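Local coordinates for retropepsin-like aspartic endopeptidase domain-containing protein (Legionella pneumophila subsp. pneumophila str. Philadelphia 1, PDB 2PMA) that is of unknown function but probably belongs to the retropepsin-like aspartic endopeptidases, at residues A[29-41]-A[46-58]. Sequence-based numbering, arbitrary orientation. Where two conformers were deposited one is given.
With ACT (acetate ion), chain C.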
loop_
_atom_site.group_PDB
_atom_site.type_symbol
_atom_site.label_atom_id
_atom_site.label_comp_id
_atom_site.label_asym_id
_atom_site.label_seq_id
_atom_site.Cartn_x
_atom_site.Cartn_y
_atom_site.Cartn_z
ATOM N N LYS A 29 1.056 -4.914 11.531
ATOM C CA LYS A 29 0.901 -3.482 11.770
ATOM C C LYS A 29 1.067 -2.670 10.478
ATOM O O LYS A 29 0.292 -1.751 10.229
ATOM C CB LYS A 29 1.929 -2.999 12.803
ATOM C CG LYS A 29 1.657 -1.597 13.307
ATOM C CD LYS A 29 2.738 -1.145 14.283
ATOM C CE LYS A 29 2.760 0.376 14.341
ATOM N NZ LYS A 29 1.548 0.864 15.076
ATOM N N SER A 30 2.078 -3.017 9.675
ATOM C CA SER A 30 2.483 -2.218 8.515
ATOM C C SER A 30 1.757 -2.600 7.248
ATOM O O SER A 30 1.314 -3.743 7.107
ATOM C CB SER A 30 3.994 -2.431 8.234
ATOM O OG SER A 30 4.725 -2.070 9.366
ATOM N N ALA A 31 1.694 -1.664 6.307
ATOM C CA ALA A 31 1.200 -1.966 4.936
ATOM C C ALA A 31 2.432 -2.213 4.052
ATOM O O ALA A 31 3.523 -1.714 4.374
ATOM C CB ALA A 31 0.372 -0.796 4.401
ATOM N N SER A 32 2.282 -2.997 2.984
ATOM C CA SER A 32 3.425 -3.323 2.129
ATOM C C SER A 32 2.951 -3.412 0.693
ATOM O O SER A 32 1.794 -3.779 0.418
ATOM C CB SER A 32 4.101 -4.630 2.543
ATOM O OG SER A 32 3.181 -5.695 2.564
ATOM N N LEU A 33 3.844 -3.048 -0.211
ATOM C CA LEU A 33 3.547 -3.013 -1.626
ATOM C C LEU A 33 4.770 -3.508 -2.385
ATOM O O LEU A 33 5.898 -3.006 -2.155
ATOM C CB LEU A 33 3.300 -1.541 -2.033
ATOM C CG LEU A 33 3.120 -1.219 -3.532
ATOM C CD1 LEU A 33 1.832 -1.885 -4.157
ATOM C CD2 LEU A 33 3.034 0.306 -3.750
ATOM N N HIS A 34 4.591 -4.475 -3.278
ATOM C CA HIS A 34 5.756 -4.911 -4.068
ATOM C C HIS A 34 6.146 -3.835 -5.078
ATOM O O HIS A 34 5.316 -3.349 -5.868
ATOM C CB HIS A 34 5.526 -6.251 -4.746
ATOM C CG HIS A 34 6.690 -6.682 -5.593
ATOM N ND1 HIS A 34 6.550 -7.055 -6.911
ATOM C CD2 HIS A 34 8.019 -6.723 -5.327
ATOM C CE1 HIS A 34 7.740 -7.362 -7.408
ATOM N NE2 HIS A 34 8.650 -7.149 -6.479
ATOM N N ALA A 35 7.410 -3.438 -5.051
ATOM C CA ALA A 35 7.854 -2.382 -5.917
ATOM C C ALA A 35 9.281 -2.740 -6.292
ATOM O O ALA A 35 10.009 -3.391 -5.526
ATOM C CB ALA A 35 7.821 -1.007 -5.206
ATOM N N VAL A 36 9.647 -2.353 -7.484
ATOM C CA VAL A 36 11.038 -2.584 -8.010
ATOM C C VAL A 36 11.704 -1.286 -8.507
ATOM O O VAL A 36 11.023 -0.260 -8.648
ATOM C CB VAL A 36 11.013 -3.645 -9.137
ATOM C CG1 VAL A 36 10.402 -4.972 -8.606
ATOM C CG2 VAL A 36 10.163 -3.166 -10.321
ATOM N N ASN A 37 13.017 -1.323 -8.778
ATOM C CA ASN A 37 13.713 -0.181 -9.384
ATOM C C ASN A 37 13.634 1.075 -8.517
ATOM O O ASN A 37 13.295 2.171 -8.991
ATOM C CB ASN A 37 13.144 0.108 -10.800
ATOM C CG ASN A 37 13.256 -1.100 -11.752
ATOM O OD1 ASN A 37 12.433 -1.282 -12.660
ATOM N ND2 ASN A 37 14.264 -1.911 -11.549
ATOM N N ILE A 38 13.917 0.914 -7.231
ATOM C CA ILE A 38 13.703 1.987 -6.276
ATOM C C ILE A 38 14.922 2.911 -6.267
ATOM O O ILE A 38 16.039 2.427 -6.139
ATOM C CB ILE A 38 13.425 1.375 -4.895
ATOM C CG1 ILE A 38 12.188 0.447 -5.001
ATOM C CG2 ILE A 38 13.243 2.484 -3.833
ATOM C CD1 ILE A 38 12.069 -0.606 -3.830
ATOM N N THR A 39 14.717 4.214 -6.448
ATOM C CA THR A 39 15.801 5.205 -6.491
ATOM C C THR A 39 15.478 6.370 -5.553
ATOM O O THR A 39 14.323 6.776 -5.453
ATOM C CB THR A 39 16.033 5.762 -7.935
ATOM O OG1 THR A 39 14.954 6.634 -8.298
ATOM C CG2 THR A 39 16.112 4.619 -8.968
ATOM N N GLU A 40 16.480 6.907 -4.869
ATOM C CA GLU A 40 16.230 8.022 -3.948
ATOM C C GLU A 40 16.501 9.324 -4.698
ATOM O O GLU A 40 17.491 9.423 -5.455
ATOM C CB GLU A 40 17.140 7.903 -2.721
ATOM C CG GLU A 40 16.911 9.005 -1.687
ATOM C CD GLU A 40 17.581 8.765 -0.331
ATOM O OE1 GLU A 40 17.246 9.524 0.595
ATOM O OE2 GLU A 40 18.428 7.845 -0.179
ATOM N N ILE A 41 15.615 10.303 -4.533
ATOM C CA ILE A 41 15.812 11.638 -5.073
ATOM C C ILE A 41 15.565 12.636 -3.948
ATOM O O ILE A 41 14.993 12.284 -2.933
ATOM C CB ILE A 41 14.878 11.911 -6.267
ATOM C CG1 ILE A 41 13.423 11.784 -5.836
ATOM C CG2 ILE A 41 15.203 10.962 -7.440
ATOM C CD1 ILE A 41 12.428 12.262 -6.879
ATOM N N ILE A 46 14.104 17.393 0.716
ATOM C CA ILE A 46 13.248 16.306 1.230
ATOM C C ILE A 46 13.447 15.029 0.398
ATOM O O ILE A 46 13.294 15.079 -0.841
ATOM C CB ILE A 46 11.758 16.677 1.197
ATOM C CG1 ILE A 46 11.506 17.984 1.967
ATOM C CG2 ILE A 46 10.884 15.524 1.766
ATOM C CD1 ILE A 46 10.053 18.353 1.994
ATOM N N PRO A 47 13.777 13.902 1.065
ATOM C CA PRO A 47 13.975 12.661 0.334
ATOM C C PRO A 47 12.649 12.045 -0.130
ATOM O O PRO A 47 11.664 11.990 0.631
ATOM C CB PRO A 47 14.672 11.739 1.347
ATOM C CG PRO A 47 14.230 12.213 2.663
ATOM C CD PRO A 47 13.996 13.726 2.521
ATOM N N TYR A 48 12.667 11.604 -1.383
ATOM C CA TYR A 48 11.568 10.882 -1.985
ATOM C C TYR A 48 12.209 9.632 -2.541
ATOM O O TYR A 48 13.425 9.646 -2.898
ATOM C CB TYR A 48 10.964 11.686 -3.165
ATOM C CG TYR A 48 9.973 12.729 -2.714
ATOM C CD1 TYR A 48 8.609 12.550 -2.927
ATOM C CD2 TYR A 48 10.403 13.888 -2.043
ATOM C CE1 TYR A 48 7.670 13.505 -2.497
ATOM C CE2 TYR A 48 9.472 14.842 -1.600
ATOM C CZ TYR A 48 8.115 14.634 -1.836
ATOM O OH TYR A 48 7.200 15.577 -1.392
ATOM N N LEU A 49 11.403 8.577 -2.689
ATOM C CA LEU A 49 11.816 7.430 -3.500
ATOM C C LEU A 49 10.954 7.375 -4.758
ATOM O O LEU A 49 9.726 7.599 -4.697
ATOM C CB LEU A 49 11.624 6.137 -2.703
ATOM C CG LEU A 49 12.440 5.989 -1.417
ATOM C CD1 LEU A 49 12.234 4.585 -0.944
ATOM C CD2 LEU A 49 13.961 6.217 -1.685
ATOM N N ARG A 50 11.600 7.133 -5.887
ATOM C CA ARG A 50 10.893 6.791 -7.126
ATOM C C ARG A 50 10.917 5.279 -7.193
ATOM O O ARG A 50 11.945 4.645 -6.893
ATOM C CB ARG A 50 11.632 7.374 -8.324
ATOM C CG ARG A 50 10.968 7.144 -9.667
ATOM C CD ARG A 50 11.878 7.711 -10.804
ATOM N NE ARG A 50 11.929 9.178 -10.729
ATOM C CZ ARG A 50 12.992 9.931 -11.014
ATOM N NH1 ARG A 50 14.152 9.371 -11.382
ATOM N NH2 ARG A 50 12.904 11.258 -10.921
ATOM N N PHE A 51 9.790 4.688 -7.567
ATOM C CA PHE A 51 9.718 3.248 -7.637
ATOM C C PHE A 51 8.681 2.811 -8.655
ATOM O O PHE A 51 7.765 3.594 -9.018
ATOM C CB PHE A 51 9.379 2.666 -6.229
ATOM C CG PHE A 51 8.060 3.152 -5.640
ATOM C CD1 PHE A 51 7.988 4.346 -4.885
ATOM C CD2 PHE A 51 6.892 2.396 -5.817
ATOM C CE1 PHE A 51 6.787 4.784 -4.323
ATOM C CE2 PHE A 51 5.681 2.814 -5.286
ATOM C CZ PHE A 51 5.605 4.011 -4.511
ATOM N N THR A 52 8.823 1.567 -9.086
ATOM C CA THR A 52 7.884 0.981 -10.054
ATOM C C THR A 52 7.029 -0.048 -9.351
ATOM O O THR A 52 7.541 -0.952 -8.614
ATOM C CB THR A 52 8.718 0.429 -11.240
ATOM O OG1 THR A 52 9.328 1.550 -11.884
ATOM C CG2 THR A 52 7.860 -0.340 -12.267
ATOM N N VAL A 53 5.722 -0.019 -9.618
ATOM C CA VAL A 53 4.896 -1.191 -9.366
ATOM C C VAL A 53 4.646 -2.010 -10.643
ATOM O O VAL A 53 3.995 -1.519 -11.573
ATOM C CB VAL A 53 3.527 -0.750 -8.764
ATOM C CG1 VAL A 53 2.597 -1.995 -8.496
ATOM C CG2 VAL A 53 3.774 0.098 -7.493
ATOM N N PRO A 54 5.140 -3.264 -10.693
ATOM C CA PRO A 54 4.935 -4.103 -11.888
ATOM C C PRO A 54 3.583 -4.810 -11.822
ATOM O O PRO A 54 3.149 -5.210 -10.741
ATOM C CB PRO A 54 6.093 -5.111 -11.837
ATOM C CG PRO A 54 6.487 -5.186 -10.339
ATOM C CD PRO A 54 5.997 -3.899 -9.659
ATOM N N THR A 55 2.870 -4.890 -12.935
ATOM C CA THR A 55 1.568 -5.578 -12.926
ATOM C C THR A 55 1.413 -6.356 -14.216
ATOM O O THR A 55 2.240 -6.240 -15.135
ATOM C CB THR A 55 0.362 -4.588 -12.861
ATOM O OG1 THR A 55 0.224 -3.970 -14.139
ATOM C CG2 THR A 55 0.556 -3.474 -11.806
ATOM N N LYS A 56 0.322 -7.108 -14.323
ATOM C CA LYS A 56 0.007 -7.767 -15.598
ATOM C C LYS A 56 -0.289 -6.798 -16.744
ATOM O O LYS A 56 -0.176 -7.161 -17.926
ATOM C CB LYS A 56 -1.154 -8.755 -15.404
ATOM C CG LYS A 56 -0.758 -9.895 -14.482
ATOM C CD LYS A 56 0.317 -10.787 -15.106
ATOM C CE LYS A 56 1.507 -11.046 -14.149
ATOM N NZ LYS A 56 1.100 -11.345 -12.726
ATOM N N THR A 57 -0.686 -5.573 -16.414
ATOM C CA THR A 57 -0.926 -4.572 -17.475
ATOM C C THR A 57 0.272 -3.631 -17.656
ATOM O O THR A 57 0.109 -2.484 -18.141
ATOM C CB THR A 57 -2.194 -3.741 -17.202
ATOM O OG1 THR A 57 -2.032 -2.933 -16.019
ATOM C CG2 THR A 57 -3.417 -4.673 -17.072
ATOM N N GLY A 58 1.462 -4.068 -17.215
ATOM C CA GLY A 58 2.640 -3.239 -17.316
ATOM C C GLY A 58 3.061 -2.535 -16.038
ATOM O O GLY A 58 2.530 -2.799 -14.934
HETATM C C ACT C . -4.182 -3.436 -13.251
HETATM O O ACT C . -3.706 -2.565 -14.020
HETATM O OXT ACT C . -3.436 -4.394 -12.948
HETATM C CH3 ACT C . -5.578 -3.346 -12.717
HETATM O O HOH W 1 11.126 0.627 -13.701
HETATM O O HOH W 2 11.357 3.329 -10.618
#
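Val-36, Thr-39 and Ile-41 pair with Thr-52, Arg-50 and Tyr-48 through six antiparallel backbone hydrogen bonds, and the register slips by one residue between Val-36 and Thr-39, which defines a beta bulge. Asn-37, at the bulge, has phi and psi both positive, and the chain turns a corner there. A water joins it to Thr-52, bonding Asn-37 O at 2.8 Å and also Thr-52 OG1. On one face, Ile-41 CG1, held between its backbone N and carbonyl carbon (chi1 60°), meets Tyr-48 CB at 3.6 Å. Its CG2 lies over one face of the Arg-50 guanidinium, near the rim, while Arg-50 NE forms a salt bridge with Glu-63. On the other face, Leu-49 CD1 touches Ile-38 CG2 at 3.7 Å, and its CD2 reaches Glu-40 CB. Before the corner, Ala-35 CB approaches Phe-51 CD2 at 3.6 Å; Leu-33 CD2 touches both Phe-51 CE2 and Val-53 CG2, 3.8 Å from the latter, the Leu-33 side chain crossing both at about a right angle. Strand 38-41 runs at 155° to strand 46-55, near antiparallel, but strand 31-34 at 74°: a bulged beta hairpin whose first strand bends away into the mixed sheet, consistent with a retropepsin-like domain.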